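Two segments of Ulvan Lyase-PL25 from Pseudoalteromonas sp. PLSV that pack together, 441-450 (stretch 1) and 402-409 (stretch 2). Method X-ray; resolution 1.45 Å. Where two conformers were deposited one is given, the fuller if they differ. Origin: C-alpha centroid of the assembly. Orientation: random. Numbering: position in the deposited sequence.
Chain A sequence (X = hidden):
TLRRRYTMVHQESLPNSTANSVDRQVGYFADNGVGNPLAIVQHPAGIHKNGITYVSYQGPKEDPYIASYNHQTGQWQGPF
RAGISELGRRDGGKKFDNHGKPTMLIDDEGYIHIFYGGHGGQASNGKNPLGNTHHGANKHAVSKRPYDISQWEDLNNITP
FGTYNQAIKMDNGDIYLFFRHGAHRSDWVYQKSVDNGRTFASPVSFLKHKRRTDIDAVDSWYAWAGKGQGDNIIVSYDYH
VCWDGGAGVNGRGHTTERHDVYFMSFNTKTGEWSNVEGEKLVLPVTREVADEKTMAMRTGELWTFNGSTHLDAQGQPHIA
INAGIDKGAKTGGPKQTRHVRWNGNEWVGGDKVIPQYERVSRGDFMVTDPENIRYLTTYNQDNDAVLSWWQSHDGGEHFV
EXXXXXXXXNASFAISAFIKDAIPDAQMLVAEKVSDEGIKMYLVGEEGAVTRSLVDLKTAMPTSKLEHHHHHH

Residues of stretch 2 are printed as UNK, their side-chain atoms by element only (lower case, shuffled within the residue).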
# COMPACT_ATOMS: atom_id res chain seq x y z
N MET A 441 13.23 4.32 -11.73
CA MET A 441 12.10 3.44 -11.50
C MET A 441 12.30 2.15 -12.29
O MET A 441 12.63 2.19 -13.48
CB MET A 441 10.83 4.12 -11.97
CG MET A 441 10.56 5.48 -11.36
SD MET A 441 10.45 5.45 -9.56
CE MET A 441 9.16 4.22 -9.32
N TYR A 442 12.07 1.02 -11.63
CA TYR A 442 12.32 -0.28 -12.21
C TYR A 442 11.10 -1.17 -12.08
O TYR A 442 10.44 -1.19 -11.04
CB TYR A 442 13.48 -0.99 -11.51
CG TYR A 442 14.81 -0.25 -11.51
CD1 TYR A 442 15.01 0.87 -10.73
CD2 TYR A 442 15.87 -0.70 -12.30
CE1 TYR A 442 16.24 1.53 -10.72
CE2 TYR A 442 17.10 -0.04 -12.29
CZ TYR A 442 17.27 1.08 -11.51
OH TYR A 442 18.49 1.73 -11.52
N LEU A 443 10.85 -1.97 -13.11
CA LEU A 443 9.85 -3.03 -13.08
C LEU A 443 10.62 -4.35 -13.06
O LEU A 443 11.40 -4.62 -13.98
CB LEU A 443 8.95 -2.94 -14.31
CG LEU A 443 7.93 -4.05 -14.55
CD1 LEU A 443 6.97 -4.12 -13.37
CD2 LEU A 443 7.20 -3.84 -15.86
N VAL A 444 10.42 -5.16 -12.02
CA VAL A 444 11.22 -6.37 -11.84
C VAL A 444 10.34 -7.60 -11.82
O VAL A 444 9.17 -7.56 -11.43
CB VAL A 444 12.12 -6.35 -10.59
CG1 VAL A 444 13.07 -5.18 -10.65
CG2 VAL A 444 11.30 -6.34 -9.31
N GLY A 445 10.94 -8.71 -12.23
CA GLY A 445 10.29 -10.02 -12.18
C GLY A 445 11.04 -11.06 -11.39
O GLY A 445 11.65 -10.77 -10.35
N GLU A 446 10.99 -12.31 -11.86
CA GLU A 446 11.62 -13.39 -11.11
C GLU A 446 13.13 -13.23 -11.04
O GLU A 446 13.75 -13.68 -10.06
CB GLU A 446 11.33 -14.74 -11.79
CG GLU A 446 9.96 -15.29 -11.50
CD GLU A 446 9.78 -15.69 -10.04
OE1 GLU A 446 10.77 -16.06 -9.38
OE2 GLU A 446 8.63 -15.66 -9.57
N GLU A 447 13.72 -12.65 -12.07
CA GLU A 447 15.17 -12.65 -12.22
C GLU A 447 15.77 -11.26 -12.21
O GLU A 447 16.91 -11.10 -11.75
CB GLU A 447 15.59 -13.31 -13.55
CG GLU A 447 14.90 -14.64 -13.87
CD GLU A 447 15.41 -15.79 -13.04
OE1 GLU A 447 14.65 -16.75 -12.83
OE2 GLU A 447 16.58 -15.73 -12.60
N GLY A 448 15.06 -10.27 -12.72
CA GLY A 448 15.61 -8.94 -12.79
C GLY A 448 14.67 -7.98 -13.47
O GLY A 448 13.46 -8.20 -13.56
N ALA A 449 15.24 -6.88 -13.94
CA ALA A 449 14.46 -5.77 -14.44
C ALA A 449 14.03 -5.99 -15.88
O ALA A 449 14.73 -6.62 -16.68
CB ALA A 449 15.29 -4.48 -14.36
N VAL A 450 12.86 -5.44 -16.20
CA VAL A 450 12.38 -5.33 -17.57
C VAL A 450 13.05 -4.10 -18.17
O VAL A 450 12.74 -2.98 -17.79
CB VAL A 450 10.86 -5.18 -17.61
CG1 VAL A 450 10.38 -5.04 -19.06
CG2 VAL A 450 10.17 -6.35 -16.94
N UNK A 402 16.85 -16.64 -1.70
CA UNK A 402 17.10 -17.20 -3.03
C UNK A 402 17.62 -16.09 -3.94
O UNK A 402 18.61 -15.44 -3.56
o UNK A 402 15.15 -19.17 -5.43
o UNK A 402 17.31 -19.05 -5.04
c UNK A 402 16.12 -18.78 -4.75
c UNK A 402 15.85 -17.94 -3.51
N UNK A 403 17.03 -15.84 -5.10
CA UNK A 403 17.65 -14.95 -6.07
C UNK A 403 17.51 -13.49 -5.65
O UNK A 403 16.47 -13.06 -5.14
c UNK A 403 17.04 -17.91 -10.19
c UNK A 403 17.01 -15.15 -7.45
c UNK A 403 17.02 -16.51 -9.56
c UNK A 403 17.18 -16.54 -8.04
n UNK A 403 15.67 -18.43 -10.44
N UNK A 404 18.56 -12.72 -5.90
CA UNK A 404 18.49 -11.27 -5.86
C UNK A 404 18.05 -10.75 -7.22
O UNK A 404 18.64 -11.10 -8.25
c UNK A 404 19.85 -9.16 -5.59
c UNK A 404 19.86 -10.68 -5.48
o UNK A 404 20.18 -11.04 -4.12
N UNK A 405 17.03 -9.90 -7.23
CA UNK A 405 16.44 -9.38 -8.45
C UNK A 405 16.99 -8.00 -8.79
O UNK A 405 17.04 -7.60 -9.96
c UNK A 405 14.37 -10.74 -8.00
c UNK A 405 14.91 -9.33 -8.26
c UNK A 405 14.23 -8.72 -9.44
N UNK A 406 17.39 -7.24 -7.77
CA UNK A 406 17.95 -5.92 -7.99
C UNK A 406 18.81 -5.55 -6.80
O UNK A 406 18.43 -5.82 -5.65
c UNK A 406 17.60 -3.81 -10.31
c UNK A 406 17.26 -3.57 -8.87
c UNK A 406 16.84 -4.86 -8.18
c UNK A 406 16.16 -2.54 -8.75
N UNK A 407 19.99 -4.99 -7.06
CA UNK A 407 20.87 -4.56 -5.98
C UNK A 407 21.58 -3.31 -6.45
O UNK A 407 22.11 -3.29 -7.56
n UNK A 407 24.35 -6.16 -2.80
c UNK A 407 22.68 -5.37 -4.40
c UNK A 407 23.58 -6.53 -3.99
c UNK A 407 21.87 -5.67 -5.65
n UNK A 407 23.77 -8.02 -1.54
n UNK A 407 25.13 -6.37 -0.67
c UNK A 407 24.41 -6.85 -1.67
N UNK A 408 21.55 -2.26 -5.63
CA UNK A 408 22.19 -1.00 -6.01
C UNK A 408 23.01 -0.44 -4.86
O UNK A 408 22.50 -0.25 -3.75
c UNK A 408 20.32 -0.42 -7.67
c UNK A 408 21.16 0.03 -6.47
c UNK A 408 20.32 -0.84 -10.11
n UNK A 408 21.14 -0.84 -11.36
c UNK A 408 21.14 -0.38 -8.93
N UNK A 409 24.26 -0.12 -5.13
CA UNK A 409 25.10 0.52 -4.13
C UNK A 409 24.59 1.92 -3.84
O UNK A 409 24.07 2.62 -4.72
o UNK A 409 27.14 -1.67 -4.43
o UNK A 409 27.51 -0.71 -6.35
c UNK A 409 27.09 -0.68 -5.18
c UNK A 409 26.54 0.63 -4.65
O HOH W 1 18.38 -13.15 -10.40
O HOH W 2 17.86 -6.59 -12.65
O HOH W 3 20.67 1.54 -13.26

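Position 402 carries four side-chain atoms, two carbons in a row, the second bearing two oxygens, and they lie out of reach of stretch 1. This is a short carboxylate, Asp402. It is exposed, a setting in which a charged group keeps its hydration.

Position 403 has four carbons in an unbranched row ending in a nitrogen. CA-to-CB points toward stretch 1, and the chain extends far enough to bring its terminal nitrogen to the carboxylate of Glu447. An unbranched chain with a terminal amine is lysine. As Lys403, its NZ donates a hydrogen bond to Glu447 OE1 at 3.1 Å, part of a salt bridge. The CA-to-CB bond of Glu447 points away from the strand, but its side chain curls back so that its end meets the amine. Two long, flexible chains can close such a bridge at an exposed margin.

At position 404 the first side-chain carbon carries one oxygen and one carbon. Its CA-to-CB bond points away from stretch 1, and the backbone makes the link instead. The branched alcohol is Thr404. Water 1 donates to Thr404 O (3.0 Å) and to Glu447 O (2.9 Å), joining two carbonyls that cannot bond to each other directly.

Position 405 shows three carbons, the first carrying the other two, and no polar atom. CA-to-CB runs sideways, yet this residue has the largest area covered by the other stretch; one branch carbon lies against Val444 and Gly445 O, the other near Glu446 O. It is the small beta-branched Val405, given here in one of two deposited conformers. Its CG1 lies 3.4 Å from Val444 CB and 3.4 Å from Gly445 O, while CG2 is 3.6 Å from Glu446 O. A compact apolar group fits against Val444 and the backbone of Gly445 and Glu446.

Position 406 has four carbons forked at the second. Its CA-to-CB bond points toward stretch 1, and one terminal methyl carbon sits over a face of the Tyr442 ring. This is Leu406. Its CD2 is 4.0 Å from the centroid of the Tyr442 ring and 19° off the normal, a CH-pi contact. The fork, one carbon farther out than in valine, places a methyl over the ring.

Position 407 bears three carbons, a nitrogen, then a carbon with two more nitrogens, out of reach of stretch 1. This guanidinium identifies Arg407, extended and exposed.

Position 408 is again four carbons in a row ending in nitrogen. Its CA-to-CB bond points toward stretch 1, and the last carbon lies near Tyr442 OH. This is Lys408, its CE 3.5 Å from Tyr442 OH. Water 3 donates to that Tyr442 OH at 2.8 Å and accepts from Lys408 NZ at 3.1 Å, linking the amine to the phenol oxygen.

Position 409, two carbons with two oxygens on the second, makes no contact. It is Asp409, exposed beyond the strand.

The two strands run nearly antiparallel, at 173°, but their axes come no closer than 8.4 Å and no direct backbone hydrogen bond joins the stretches. Val405 and Leu406 supply the apolar center. Near it, Gly448 CA approaches Val405 O to 3.4 Å in a CA-H...O contact, and water 2 bridges Val405 O (3.0 Å) and Ala449 N (2.9 Å). Lysines at 403 and 408 complete the contact.

Stretch 2, residues 402-409: DKTVLRKD
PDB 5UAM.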